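HTLV-2 integrase catalytic core domain (PDB 6QBT) probably catalyses, as the magnesium-binding catalytic core of a retroviral integrase, the cutting and strand-transfer steps that insert viral DNA into the host genome. Local coordinates at residues Ser59-Pro64 with Thr151-His156; Cys48-Ala53 with Pro73-Gln78; Lys118-Cys123 with Asp129-Lys134. All blocks are in the same frame, centred on the assembly; numbering follows the deposited sequence.

Contact 1. Residues Ser59-Pro64 with Thr151-His156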
ATOM      1  N   SER A  59      -0.213   5.055  -8.338  1.00 30.39           N
ATOM      2  CA  SER A  59       0.431   4.522  -7.126  1.00 33.90           C
ATOM      3  C   SER A  59       0.657   3.012  -7.173  1.00 33.87           C
ATOM      4  O   SER A  59       1.585   2.509  -6.585  1.00 33.15           O
ATOM      5  CB  SER A  59      -0.363   4.847  -5.872  1.00 35.38           C
ATOM      6  OG  SER A  59      -1.612   4.179  -5.883  1.00 38.88           O
ATOM      7  N   LEU A  60      -0.227   2.303  -7.845  1.00 34.24           N
ATOM      8  CA  LEU A  60      -0.163   0.860  -7.910  1.00 36.85           C
ATOM      9  C   LEU A  60       0.722   0.382  -9.058  1.00 36.47           C
ATOM     10  O   LEU A  60       1.450  -0.594  -8.897  1.00 37.76           O
ATOM     11  CB  LEU A  60      -1.582   0.332  -8.071  1.00 39.02           C
ATOM     12  CG  LEU A  60      -1.731  -1.174  -8.127  1.00 42.16           C
ATOM     13  CD1 LEU A  60      -1.521  -1.790  -6.746  1.00 40.07           C
ATOM     14  CD2 LEU A  60      -3.108  -1.497  -8.722  1.00 42.07           C
ATOM     15  N   LEU A  61       0.652   1.063 -10.204  1.00 34.77           N
ATOM     16  CA  LEU A  61       1.327   0.636 -11.438  1.00 35.50           C
ATOM     17  C   LEU A  61       2.575   1.421 -11.883  1.00 33.84           C
ATOM     18  O   LEU A  61       3.329   0.912 -12.677  1.00 32.17           O
ATOM     19  CB  LEU A  61       0.322   0.673 -12.582  1.00 34.40           C
ATOM     20  CG  LEU A  61      -0.947  -0.176 -12.424  1.00 36.39           C
ATOM     21  CD1 LEU A  61      -1.855   0.018 -13.643  1.00 35.99           C
ATOM     22  CD2 LEU A  61      -0.620  -1.653 -12.242  1.00 36.71           C
ATOM     23  N   GLY A  62       2.771   2.637 -11.375  1.00 34.04           N
ATOM     24  CA  GLY A  62       3.818   3.555 -11.819  1.00 34.02           C
ATOM     25  C   GLY A  62       3.226   4.549 -12.788  1.00 35.82           C
ATOM     26  O   GLY A  62       2.082   4.408 -13.226  1.00 36.86           O
ATOM     27  N   LYS A  63       4.006   5.553 -13.148  1.00 36.31           N
ATOM     28  CA  LYS A  63       3.537   6.634 -14.026  1.00 36.13           C
ATOM     29  C   LYS A  63       3.625   6.244 -15.508  1.00 35.87           C
ATOM     30  O   LYS A  63       4.700   5.906 -15.968  1.00 38.65           O
ATOM     31  CB  LYS A  63       4.392   7.863 -13.763  1.00 36.23           C
ATOM     32  CG  LYS A  63       4.027   9.107 -14.558  1.00 37.32           C
ATOM     33  CD  LYS A  63       4.951  10.258 -14.202  1.00 35.85           C
ATOM     34  CE  LYS A  63       4.503  11.523 -14.872  1.00 36.03           C
ATOM     35  NZ  LYS A  63       5.456  12.628 -14.589  1.00 36.30           N
ATOM     36  N   PRO A  64       2.509   6.296 -16.263  1.00 34.10           N
ATOM     37  CA  PRO A  64       2.590   5.983 -17.698  1.00 34.86           C
ATOM     38  C   PRO A  64       3.121   7.143 -18.531  1.00 34.50           C
ATOM     39  O   PRO A  64       2.963   8.314 -18.135  1.00 32.67           O
ATOM     40  CB  PRO A  64       1.127   5.724 -18.075  1.00 35.87           C
ATOM     41  CG  PRO A  64       0.353   6.587 -17.156  1.00 33.97           C
ATOM     42  CD  PRO A  64       1.137   6.662 -15.877  1.00 34.06           C
ATOM     43  N   THR A 151       2.092 -13.775 -14.310  1.00 33.76           N
ATOM     44  CA  THR A 151       1.024 -12.950 -13.876  1.00 33.29           C
ATOM     45  C   THR A 151       1.301 -11.557 -14.417  1.00 33.06           C
ATOM     46  O   THR A 151       2.438 -11.237 -14.771  1.00 31.49           O
ATOM     47  CB  THR A 151       0.946 -12.910 -12.348  1.00 33.75           C
ATOM     48  OG1 THR A 151       2.128 -12.276 -11.842  1.00 33.94           O
ATOM     49  CG2 THR A 151       0.835 -14.314 -11.799  1.00 33.86           C
ATOM     50  N   ARG A 152       0.250 -10.743 -14.462  1.00 32.24           N
ATOM     51  CA  ARG A 152       0.347  -9.320 -14.835  1.00 33.44           C
ATOM     52  C   ARG A 152       1.392  -8.568 -14.005  1.00 34.98           C
ATOM     53  O   ARG A 152       2.189  -7.791 -14.530  1.00 35.23           O
ATOM     54  CB  ARG A 152      -1.004  -8.658 -14.637  1.00 33.01           C
ATOM     55  CG  ARG A 152      -2.015  -9.057 -15.679  1.00 34.03           C
ATOM     56  CD  ARG A 152      -3.424  -8.712 -15.227  1.00 33.49           C
ATOM     57  NE  ARG A 152      -4.413  -9.018 -16.273  1.00 33.50           N
ATOM     58  CZ  ARG A 152      -4.841 -10.238 -16.587  1.00 32.22           C
ATOM     59  NH1 ARG A 152      -4.376 -11.320 -15.963  1.00 32.39           N
ATOM     60  NH2 ARG A 152      -5.741 -10.389 -17.547  1.00 31.51           N
ATOM     61  N   TRP A 153       1.380  -8.844 -12.709  1.00 34.68           N
ATOM     62  CA  TRP A 153       2.315  -8.286 -11.760  1.00 36.61           C
ATOM     63  C   TRP A 153       3.767  -8.633 -12.072  1.00 36.20           C
ATOM     64  O   TRP A 153       4.625  -7.775 -11.959  1.00 37.96           O
ATOM     65  CB  TRP A 153       1.964  -8.773 -10.349  1.00 39.12           C
ATOM     66  CG  TRP A 153       2.247  -7.809  -9.268  1.00 43.21           C
ATOM     67  CD1 TRP A 153       3.078  -7.996  -8.196  1.00 45.45           C
ATOM     68  CD2 TRP A 153       1.663  -6.508  -9.105  1.00 44.96           C
ATOM     69  NE1 TRP A 153       3.047  -6.892  -7.381  1.00 45.10           N
ATOM     70  CE2 TRP A 153       2.201  -5.957  -7.924  1.00 45.84           C
ATOM     71  CE3 TRP A 153       0.755  -5.749  -9.854  1.00 46.77           C
ATOM     72  CZ2 TRP A 153       1.860  -4.681  -7.471  1.00 45.99           C
ATOM     73  CZ3 TRP A 153       0.402  -4.477  -9.381  1.00 46.48           C
ATOM     74  CH2 TRP A 153       0.958  -3.967  -8.210  1.00 47.24           C
ATOM     75  N   GLN A 154       4.038  -9.888 -12.421  1.00 35.27           N
ATOM     76  CA  GLN A 154       5.378 -10.316 -12.785  1.00 36.64           C
ATOM     77  C   GLN A 154       5.830  -9.639 -14.062  1.00 36.96           C
ATOM     78  O   GLN A 154       6.971  -9.210 -14.132  1.00 35.99           O
ATOM     79  CB  GLN A 154       5.452 -11.831 -12.960  1.00 39.80           C
ATOM     80  CG  GLN A 154       5.354 -12.590 -11.653  1.00 44.68           C
ATOM     81  CD  GLN A 154       4.881 -14.042 -11.797  1.00 47.84           C
ATOM     82  OE1 GLN A 154       4.950 -14.657 -12.873  1.00 44.22           O
ATOM     83  NE2 GLN A 154       4.347 -14.581 -10.699  1.00 54.06           N
ATOM     84  N   ILE A 155       4.947  -9.517 -15.062  1.00 38.65           N
ATOM     85  CA  ILE A 155       5.330  -8.863 -16.319  1.00 37.16           C
ATOM     86  C   ILE A 155       5.527  -7.383 -16.091  1.00 37.27           C
ATOM     87  O   ILE A 155       6.434  -6.797 -16.656  1.00 37.92           O
ATOM     88  CB  ILE A 155       4.331  -9.104 -17.459  1.00 38.35           C
ATOM     89  CG1 ILE A 155       4.339 -10.591 -17.835  1.00 39.55           C
ATOM     90  CG2 ILE A 155       4.711  -8.312 -18.724  1.00 38.03           C
ATOM     91  CD1 ILE A 155       3.255 -10.985 -18.802  1.00 39.99           C
ATOM     92  N   HIS A 156       4.691  -6.786 -15.254  1.00 36.59           N
ATOM     93  CA  HIS A 156       4.707  -5.345 -15.078  1.00 37.83           C
ATOM     94  C   HIS A 156       5.897  -4.829 -14.286  1.00 40.37           C
ATOM     95  O   HIS A 156       6.436  -3.803 -14.659  1.00 43.91           O
ATOM     96  CB  HIS A 156       3.409  -4.865 -14.401  1.00 39.94           C
ATOM     97  CG  HIS A 156       3.128  -3.415 -14.605  1.00 38.38           C
ATOM     98  ND1 HIS A 156       2.641  -2.922 -15.793  1.00 35.20           N
ATOM     99  CD2 HIS A 156       3.285  -2.351 -13.786  1.00 37.36           C
ATOM    100  CE1 HIS A 156       2.501  -1.615 -15.694  1.00 38.34           C
ATOM    101  NE2 HIS A 156       2.893  -1.240 -14.489  1.00 38.74           N
TER

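Contact 2. Residues Cys48-Ala53 with Pro73-Gln78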
ATOM      1  N   CYS A  48     -12.917  15.161 -10.475  1.00 36.20           N
ATOM      2  CA  CYS A  48     -12.323  15.027  -9.166  1.00 38.62           C
ATOM      3  C   CYS A  48     -12.065  13.542  -8.768  1.00 37.15           C
ATOM      4  O   CYS A  48     -10.938  13.161  -8.408  1.00 35.21           O
ATOM      5  CB  CYS A  48     -13.233  15.744  -8.147  1.00 43.32           C
ATOM      6  SG  CYS A  48     -12.980  15.175  -6.455  1.00 57.21           S
ATOM      7  N   GLU A  49     -13.067  12.676  -9.277  1.00 34.14           N
ATOM      8  CA  GLU A  49     -13.004  11.236  -9.116  1.00 36.27           C
ATOM      9  C   GLU A  49     -12.091  10.612 -10.154  1.00 34.34           C
ATOM     10  O   GLU A  49     -11.454   9.615  -9.877  1.00 34.80           O
ATOM     11  CB  GLU A  49     -14.395  10.593  -9.242  1.00 38.74           C
ATOM     12  CG  GLU A  49     -15.366  10.899  -8.106  1.00 40.09           C
ATOM     13  CD  GLU A  49     -16.065  12.248  -8.220  1.00 44.52           C
ATOM     14  OE1 GLU A  49     -16.026  12.915  -9.281  1.00 45.28           O
ATOM     15  OE2 GLU A  49     -16.674  12.653  -7.217  1.00 51.87           O
ATOM     16  N   THR A  50     -12.039  11.198 -11.350  1.00 33.87           N
ATOM     17  CA  THR A  50     -11.201  10.677 -12.417  1.00 33.54           C
ATOM     18  C   THR A  50      -9.737  10.901 -12.096  1.00 35.19           C
ATOM     19  O   THR A  50      -8.926   9.995 -12.205  1.00 36.47           O
ATOM     20  CB  THR A  50     -11.557  11.349 -13.729  1.00 33.84           C
ATOM     21  OG1 THR A  50     -12.951  11.149 -13.956  1.00 35.88           O
ATOM     22  CG2 THR A  50     -10.759  10.762 -14.911  1.00 33.77           C
ATOM     23  N   ILE A  51      -9.395  12.108 -11.665  1.00 36.29           N
ATOM     24  CA  ILE A  51      -8.012  12.378 -11.265  1.00 34.18           C
ATOM     25  C   ILE A  51      -7.609  11.483 -10.077  1.00 33.94           C
ATOM     26  O   ILE A  51      -6.501  10.940 -10.048  1.00 31.83           O
ATOM     27  CB  ILE A  51      -7.828  13.877 -10.938  1.00 33.72           C
ATOM     28  CG1 ILE A  51      -7.838  14.671 -12.249  1.00 33.19           C
ATOM     29  CG2 ILE A  51      -6.537  14.140 -10.150  1.00 32.66           C
ATOM     30  CD1 ILE A  51      -7.916  16.166 -12.064  1.00 31.94           C
ATOM     31  N   SER A  52      -8.501  11.373  -9.088  1.00 34.36           N
ATOM     32  CA  SER A  52      -8.302  10.477  -7.960  1.00 33.20           C
ATOM     33  C   SER A  52      -8.059   9.000  -8.385  1.00 34.59           C
ATOM     34  O   SER A  52      -7.079   8.393  -7.929  1.00 33.91           O
ATOM     35  CB  SER A  52      -9.463  10.558  -6.982  1.00 32.49           C
ATOM     36  OG  SER A  52      -9.241   9.702  -5.857  1.00 31.71           O
ATOM     37  N   ALA A  53      -8.898   8.437  -9.255  1.00 34.07           N
ATOM     38  CA  ALA A  53      -8.676   7.039  -9.690  1.00 36.07           C
ATOM     39  C   ALA A  53      -7.377   6.912 -10.452  1.00 34.69           C
ATOM     40  O   ALA A  53      -6.731   5.877 -10.413  1.00 37.23           O
ATOM     41  CB  ALA A  53      -9.812   6.543 -10.571  1.00 35.01           C
ATOM     42  N   PRO A  73     -16.585  13.153 -20.893  1.00 47.01           N
ATOM     43  CA  PRO A  73     -16.258  14.549 -20.497  1.00 44.99           C
ATOM     44  C   PRO A  73     -15.257  14.739 -19.334  1.00 43.25           C
ATOM     45  O   PRO A  73     -14.512  15.723 -19.330  1.00 40.62           O
ATOM     46  CB  PRO A  73     -17.629  15.141 -20.135  1.00 45.42           C
ATOM     47  CG  PRO A  73     -18.632  14.238 -20.786  1.00 45.86           C
ATOM     48  CD  PRO A  73     -18.023  12.871 -20.705  1.00 46.76           C
ATOM     49  N   ALA A  74     -15.226  13.815 -18.374  1.00 41.83           N
ATOM     50  CA  ALA A  74     -14.175  13.829 -17.342  1.00 42.22           C
ATOM     51  C   ALA A  74     -12.784  13.782 -17.976  1.00 40.56           C
ATOM     52  O   ALA A  74     -11.936  14.593 -17.625  1.00 38.59           O
ATOM     53  CB  ALA A  74     -14.343  12.685 -16.365  1.00 42.88           C
ATOM     54  N   PHE A  75     -12.583  12.876 -18.942  1.00 38.94           N
ATOM     55  CA  PHE A  75     -11.311  12.814 -19.691  1.00 38.67           C
ATOM     56  C   PHE A  75     -11.017  14.055 -20.548  1.00 38.50           C
ATOM     57  O   PHE A  75      -9.853  14.348 -20.790  1.00 38.83           O
ATOM     58  CB  PHE A  75     -11.233  11.595 -20.615  1.00 37.96           C
ATOM     59  CG  PHE A  75     -11.343  10.281 -19.911  1.00 36.52           C
ATOM     60  CD1 PHE A  75     -10.487   9.957 -18.873  1.00 36.51           C
ATOM     61  CD2 PHE A  75     -12.293   9.350 -20.319  1.00 36.79           C
ATOM     62  CE1 PHE A  75     -10.571   8.728 -18.239  1.00 35.53           C
ATOM     63  CE2 PHE A  75     -12.400   8.137 -19.682  1.00 36.84           C
ATOM     64  CZ  PHE A  75     -11.532   7.822 -18.642  1.00 35.56           C
ATOM     65  N   LEU A  76     -12.048  14.759 -21.013  1.00 37.51           N
ATOM     66  CA  LEU A  76     -11.870  15.973 -21.803  1.00 39.54           C
ATOM     67  C   LEU A  76     -11.925  17.282 -21.003  1.00 39.27           C
ATOM     68  O   LEU A  76     -11.647  18.353 -21.553  1.00 39.22           O
ATOM     69  CB  LEU A  76     -12.915  16.011 -22.921  1.00 42.32           C
ATOM     70  CG  LEU A  76     -12.883  14.818 -23.901  1.00 43.56           C
ATOM     71  CD1 LEU A  76     -13.908  15.027 -25.010  1.00 43.02           C
ATOM     72  CD2 LEU A  76     -11.500  14.584 -24.499  1.00 42.92           C
ATOM     73  N   SER A  77     -12.274  17.199 -19.721  1.00 38.07           N
ATOM     74  CA  SER A  77     -12.268  18.356 -18.822  1.00 37.70           C
ATOM     75  C   SER A  77     -10.944  19.109 -18.800  1.00 37.95           C
ATOM     76  O   SER A  77      -9.862  18.532 -18.969  1.00 36.79           O
ATOM     77  CB  SER A  77     -12.600  17.934 -17.376  1.00 36.44           C
ATOM     78  OG  SER A  77     -11.632  17.040 -16.856  1.00 36.04           O
ATOM     79  N   GLN A  78     -11.046  20.399 -18.537  1.00 39.29           N
ATOM     80  CA  GLN A  78      -9.871  21.230 -18.402  1.00 42.49           C
ATOM     81  C   GLN A  78      -8.997  20.771 -17.239  1.00 41.65           C
ATOM     82  O   GLN A  78      -7.778  20.876 -17.333  1.00 42.20           O
ATOM     83  CB  GLN A  78     -10.259  22.695 -18.243  1.00 44.80           C
ATOM     84  CG  GLN A  78      -9.115  23.650 -18.519  1.00 48.30           C
ATOM     85  CD  GLN A  78      -9.577  25.093 -18.619  1.00 54.78           C
ATOM     86  OE1 GLN A  78     -10.695  25.373 -19.064  1.00 58.98           O
ATOM     87  NE2 GLN A  78      -8.717  26.023 -18.207  1.00 59.25           N
TER

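Contact 3. Residues Lys118-Cys123 with Asp129-Lys134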
ATOM      1  N   LYS A 118     -17.976 -13.218  -7.948  1.00 36.03           N
ATOM      2  CA  LYS A 118     -17.609 -14.417  -7.220  1.00 36.26           C
ATOM      3  C   LYS A 118     -17.307 -14.058  -5.769  1.00 35.86           C
ATOM      4  O   LYS A 118     -17.807 -14.698  -4.853  1.00 31.57           O
ATOM      5  CB  LYS A 118     -16.418 -15.070  -7.878  1.00 39.43           C
ATOM      6  CG  LYS A 118     -16.063 -16.430  -7.286  1.00 46.34           C
ATOM      7  CD  LYS A 118     -14.560 -16.538  -6.992  1.00 49.91           C
ATOM      8  CE  LYS A 118     -14.210 -17.758  -6.139  1.00 51.90           C
ATOM      9  NZ  LYS A 118     -13.034 -17.429  -5.269  1.00 53.90           N
ATOM     10  N   TYR A 119     -16.521 -13.003  -5.554  1.00 35.38           N
ATOM     11  CA  TYR A 119     -16.210 -12.572  -4.188  1.00 35.99           C
ATOM     12  C   TYR A 119     -17.441 -12.063  -3.403  1.00 36.36           C
ATOM     13  O   TYR A 119     -17.511 -12.245  -2.180  1.00 34.79           O
ATOM     14  CB  TYR A 119     -15.063 -11.536  -4.170  1.00 35.17           C
ATOM     15  CG  TYR A 119     -13.698 -12.164  -4.389  1.00 33.91           C
ATOM     16  CD1 TYR A 119     -13.185 -13.118  -3.490  1.00 32.39           C
ATOM     17  CD2 TYR A 119     -12.911 -11.804  -5.487  1.00 34.09           C
ATOM     18  CE1 TYR A 119     -11.938 -13.697  -3.695  1.00 31.31           C
ATOM     19  CE2 TYR A 119     -11.668 -12.383  -5.700  1.00 33.51           C
ATOM     20  CZ  TYR A 119     -11.189 -13.327  -4.806  1.00 32.40           C
ATOM     21  OH  TYR A 119      -9.956 -13.882  -5.047  1.00 35.02           O
ATOM     22  N   LEU A 120     -18.403 -11.443  -4.083  1.00 37.64           N
ATOM     23  CA  LEU A 120     -19.630 -11.016  -3.394  1.00 40.43           C
ATOM     24  C   LEU A 120     -20.400 -12.209  -2.869  1.00 39.97           C
ATOM     25  O   LEU A 120     -20.794 -12.206  -1.726  1.00 38.34           O
ATOM     26  CB  LEU A 120     -20.517 -10.139  -4.282  1.00 42.03           C
ATOM     27  CG  LEU A 120     -19.911  -8.755  -4.571  1.00 41.66           C
ATOM     28  CD1 LEU A 120     -20.673  -8.105  -5.712  1.00 43.06           C
ATOM     29  CD2 LEU A 120     -19.909  -7.853  -3.348  1.00 40.32           C
ATOM     30  N   LEU A 121     -20.547 -13.249  -3.684  1.00 42.99           N
ATOM     31  CA  LEU A 121     -21.241 -14.483  -3.262  1.00 46.67           C
ATOM     32  C   LEU A 121     -20.503 -15.328  -2.201  1.00 49.30           C
ATOM     33  O   LEU A 121     -21.152 -15.959  -1.361  1.00 50.94           O
ATOM     34  CB  LEU A 121     -21.558 -15.352  -4.480  1.00 48.01           C
ATOM     35  CG  LEU A 121     -22.478 -14.702  -5.525  1.00 50.83           C
ATOM     36  CD1 LEU A 121     -22.533 -15.589  -6.761  1.00 51.36           C
ATOM     37  CD2 LEU A 121     -23.886 -14.412  -4.981  1.00 49.91           C
ATOM     38  N   ASP A 122     -19.167 -15.359  -2.255  1.00 49.90           N
ATOM     39  CA  ASP A 122     -18.344 -16.034  -1.239  1.00 50.26           C
ATOM     40  C   ASP A 122     -18.474 -15.370   0.146  1.00 51.61           C
ATOM     41  O   ASP A 122     -18.360 -16.041   1.173  1.00 52.57           O
ATOM     42  CB  ASP A 122     -16.852 -16.004  -1.630  1.00 50.44           C
ATOM     43  CG  ASP A 122     -16.501 -16.880  -2.855  1.00 52.25           C
ATOM     44  OD1 ASP A 122     -17.335 -17.700  -3.322  1.00 51.18           O
ATOM     45  OD2 ASP A 122     -15.344 -16.732  -3.351  1.00 52.95           O
ATOM     46  N   CYS A 123     -18.515 -14.355   0.396  1.00 51.59           N
ATOM     47  CA  CYS A 123     -18.658 -13.245   1.348  1.00 49.38           C
ATOM     48  C   CYS A 123     -19.768 -12.302   0.886  1.00 47.26           C
ATOM     49  O   CYS A 123     -19.512 -11.129   0.582  1.00 43.37           O
ATOM     50  CB  CYS A 123     -17.341 -12.473   1.434  1.00 51.02           C
ATOM     51  SG  CYS A 123     -15.903 -13.547   1.511  1.00 53.83           S
ATOM     52  N   ASP A 129     -16.512  -2.794  -1.428  1.00 40.99           N
ATOM     53  CA  ASP A 129     -15.094  -2.420  -1.523  1.00 43.35           C
ATOM     54  C   ASP A 129     -14.132  -3.563  -1.307  1.00 38.87           C
ATOM     55  O   ASP A 129     -13.166  -3.655  -2.015  1.00 36.59           O
ATOM     56  CB  ASP A 129     -14.744  -1.265  -0.579  1.00 47.64           C
ATOM     57  CG  ASP A 129     -14.813   0.079  -1.278  1.00 55.22           C
ATOM     58  OD1 ASP A 129     -14.128   0.263  -2.325  1.00 63.07           O
ATOM     59  OD2 ASP A 129     -15.561   0.945  -0.795  1.00 58.86           O
ATOM     60  N   ASN A 130     -14.418  -4.430  -0.337  1.00 38.52           N
ATOM     61  CA  ASN A 130     -13.644  -5.653  -0.144  1.00 35.92           C
ATOM     62  C   ASN A 130     -13.605  -6.530  -1.410  1.00 34.26           C
ATOM     63  O   ASN A 130     -12.550  -7.044  -1.761  1.00 35.45           O
ATOM     64  CB  ASN A 130     -14.196  -6.492   0.997  1.00 35.84           C
ATOM     65  CG  ASN A 130     -14.138  -5.788   2.334  1.00 36.70           C
ATOM     66  OD1 ASN A 130     -14.367  -4.575   2.409  1.00 36.45           O
ATOM     67  ND2 ASN A 130     -13.872  -6.552   3.405  1.00 31.69           N
ATOM     68  N   ALA A 131     -14.740  -6.704  -2.076  1.00 32.83           N
ATOM     69  CA  ALA A 131     -14.823  -7.600  -3.235  1.00 34.68           C
ATOM     70  C   ALA A 131     -14.040  -7.045  -4.419  1.00 36.28           C
ATOM     71  O   ALA A 131     -13.348  -7.796  -5.112  1.00 37.76           O
ATOM     72  CB  ALA A 131     -16.275  -7.849  -3.611  1.00 36.59           C
ATOM     73  N   ILE A 132     -14.133  -5.728  -4.600  1.00 36.33           N
ATOM     74  CA  ILE A 132     -13.403  -4.978  -5.615  1.00 37.59           C
ATOM     75  C   ILE A 132     -11.924  -5.179  -5.345  1.00 37.90           C
ATOM     76  O   ILE A 132     -11.164  -5.509  -6.252  1.00 35.22           O
ATOM     77  CB  ILE A 132     -13.715  -3.447  -5.509  1.00 41.90           C
ATOM     78  CG1 ILE A 132     -15.209  -3.134  -5.794  1.00 45.84           C
ATOM     79  CG2 ILE A 132     -12.787  -2.590  -6.371  1.00 41.14           C
ATOM     80  CD1 ILE A 132     -15.568  -2.983  -7.254  1.00 47.13           C
ATOM     81  N   ASN A 133     -11.516  -4.992  -4.087  1.00 37.39           N
ATOM     82  CA  ASN A 133     -10.090  -5.067  -3.739  1.00 34.90           C
ATOM     83  C   ASN A 133      -9.534  -6.465  -4.042  1.00 34.43           C
ATOM     84  O   ASN A 133      -8.502  -6.622  -4.714  1.00 36.13           O
ATOM     85  CB  ASN A 133      -9.854  -4.703  -2.274  1.00 32.14           C
ATOM     86  CG  ASN A 133      -8.440  -4.283  -2.016  1.00 32.65           C
ATOM     87  OD1 ASN A 133      -7.890  -3.455  -2.730  1.00 35.41           O
ATOM     88  ND2 ASN A 133      -7.821  -4.870  -1.028  1.00 31.56           N
ATOM     89  N   LYS A 134     -10.246  -7.477  -3.583  1.00 32.56           N
ATOM     90  CA  LYS A 134      -9.809  -8.844  -3.780  1.00 32.68           C
ATOM     91  C   LYS A 134      -9.860  -9.224  -5.266  1.00 33.15           C
ATOM     92  O   LYS A 134      -8.978  -9.911  -5.748  1.00 32.24           O
ATOM     93  CB  LYS A 134     -10.628  -9.783  -2.933  1.00 31.15           C
ATOM     94  CG  LYS A 134     -10.376  -9.575  -1.454  1.00 30.44           C
ATOM     95  CD  LYS A 134     -11.188 -10.564  -0.643  1.00 31.39           C
ATOM     96  CE  LYS A 134     -12.681 -10.261  -0.699  1.00 32.33           C
ATOM     97  NZ  LYS A 134     -13.407 -11.035   0.327  1.00 32.11           N
TER
HETATM   98  O   HOH W   1     -15.918 -10.342  -0.954  1.00 44.86           O

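Contact 1. Residues Ser59-Pro64 with Thr151-His156
A chi1 of -160° places CG of His156 opposite the backbone N and beside the carbonyl carbon, which carries the imidazole from helix 152-156 to the end of helix 47-61, where NE2 donates to Leu61 O at 2.8 Å. Leu60 is extended in the same sense (chi1 -179°) and lays its isobutyl group against the outer end of the Trp153 indole. In the histidine bond NE2 approaches in the carbonyl plane, in the direction of a lone pair; the oxygen lies in the imidazole plane, and the N-H...O angle is 147°. Histidine suits this place because a carbonyl in the last turn of a helix needs a donor from outside; Asn7 ND2 is a second one. The far nitrogen, ND1, is hydrogen-bonded to Ser34 OG, which limits rotation of the ring. Leu61 CD2 lies over one imidazole face, 4.1 Å above its plane and displaced toward the rim.

Trp153 supplies apolar surface. Its CH2 comes within 3.6 Å of Leu60 CD1, while CZ3 meets Leu61 CD2 at 4.1 Å; His157 meets the indole edge-to-face. Gly62 leaves the helix with positive phi, where a side chain would collide with the carbonyl oxygen of Leu61. A Thr151-Gln154 capping box starts the short helix that carries both rings. Thus the last modelled helix closes against the end of helix 47-61 in the RNase H-like fold of retroviral integrases.

Contact 2. Residues Cys48-Ala53 with Pro73-Gln78
The Phe75 ring is met obliquely by the methyl group of Thr50: CG2 lies 3.9 Å from CE1 and 4.1 Å from CD1, and the two side chains cross at about a right angle. Further round, the same ring touches Trp29 of strand 22-31 and the loop residues Thr69 and Asp70. This is the active-site region of the RNase H-like integrase core, for Asp13 and Asp70 bind the magnesium ion and the side chain of Phe75 lies about 5 Å from that metal. A large apolar ring suits the place, touching helix 47-61, strand 22-31 and the loop that carries Asp70, and offering no polar atom.

Thr50 faces helix 73-76 with both of its branches. CG2 stands anti to the backbone N and turns to the phenyl ring, whereas OG1, beside that N (chi1 -56°), faces the methyl group of Ala74, with CB 3.2 Å from the oxygen. The hydroxyl bonds not to this helix but to Thr46 O, just ahead of its own helix, as threonine hydroxyls in helices commonly do with the carbonyl four residues back. Alanine suits the spot opposite because a single methyl lets the backbones approach, the CA atoms of Thr50 and Ala74 being 6.6 Å apart.

Helix 73-76 is a single turn, and Ser77 serves both its end and the start of helix 78-86. Its OG caps Phe80 N and also donates to Ala74 O at 2.6 Å, with the oxygen donor tilted 20° from the carbonyl plane.

Contact 3. Residues Lys118-Cys123 with Asp129-Lys134
The chief apolar contact is a CH-pi interaction between Lys134 and Tyr119. Lys134 CB stands 3.9 Å from the centroid of the tyrosine ring and only 7° off its normal, over the centre of one face. The lysine chain then runs on past the ring, with Lys134 CE near Tyr119 CD1, and Tyr119 CE2 lies 3.7 Å from Lys134 O. A long aliphatic stem suits the face of an aromatic ring, and the tyrosine hydroxyl suits the far end, where OH is hydrogen-bonded to Thr138 OG1 one turn further along helix 128-142.

Alkyl contacts complete the packing. Ala131 CB points toward helix 104-122 and touches both Tyr119 and Leu120, 3.9 Å from Tyr119 CB and 3.6 Å from Leu120 CD2. Its small size permits the CA atoms of Tyr119 and Ala131 to come within 5.2 Å of each other.

The polar link is made through water. A bend in the lysine chain at chi3 (-70°) brings NZ back toward helix 104-122, where it donates to a water; that water in turn donates to Tyr119 O. The buried ammonium group thus has an oxygen partner without a direct bond to the other helix. Lys134 NZ also lies 3.7 Å from Cys123 SG, a sulfur held in a disulfide with Cys48 of the third subunit. That subunit's Leu55 packs on Tyr119 and Lys134 as well.

Segments 118-122 and 129-134 have axes 8.9 Å apart, with 131° between their N-to-C directions. They belong to two consecutive helices joined by a short loop and packed at a steep angle, roughly antiparallel, part of the helical layer of the RNase H-like integrase core and placed here at a subunit interface.

How the contacts relate
Contacts 1 and 2 share helix 47-61: contact 1 takes its C-terminal end and contact 2 its first turns. Their centres are 22 Å apart and nothing in one touches the other. Contact 3 joins the two long helices that precede helix 152-156. Contacts 2 and 3 are largely buried and contact 1 partly so. Chemistry follows place: a direct side-chain bond to a helix-end carbonyl in contact 1, a threonine packed against alanine and phenylalanine beside the metal site in contact 2, and ring-to-lysine packing with a bridging water in contact 3. Cys48 and Cys123 form disulfides between subunits, so segments of contacts 2 and 3 are tied together across copies.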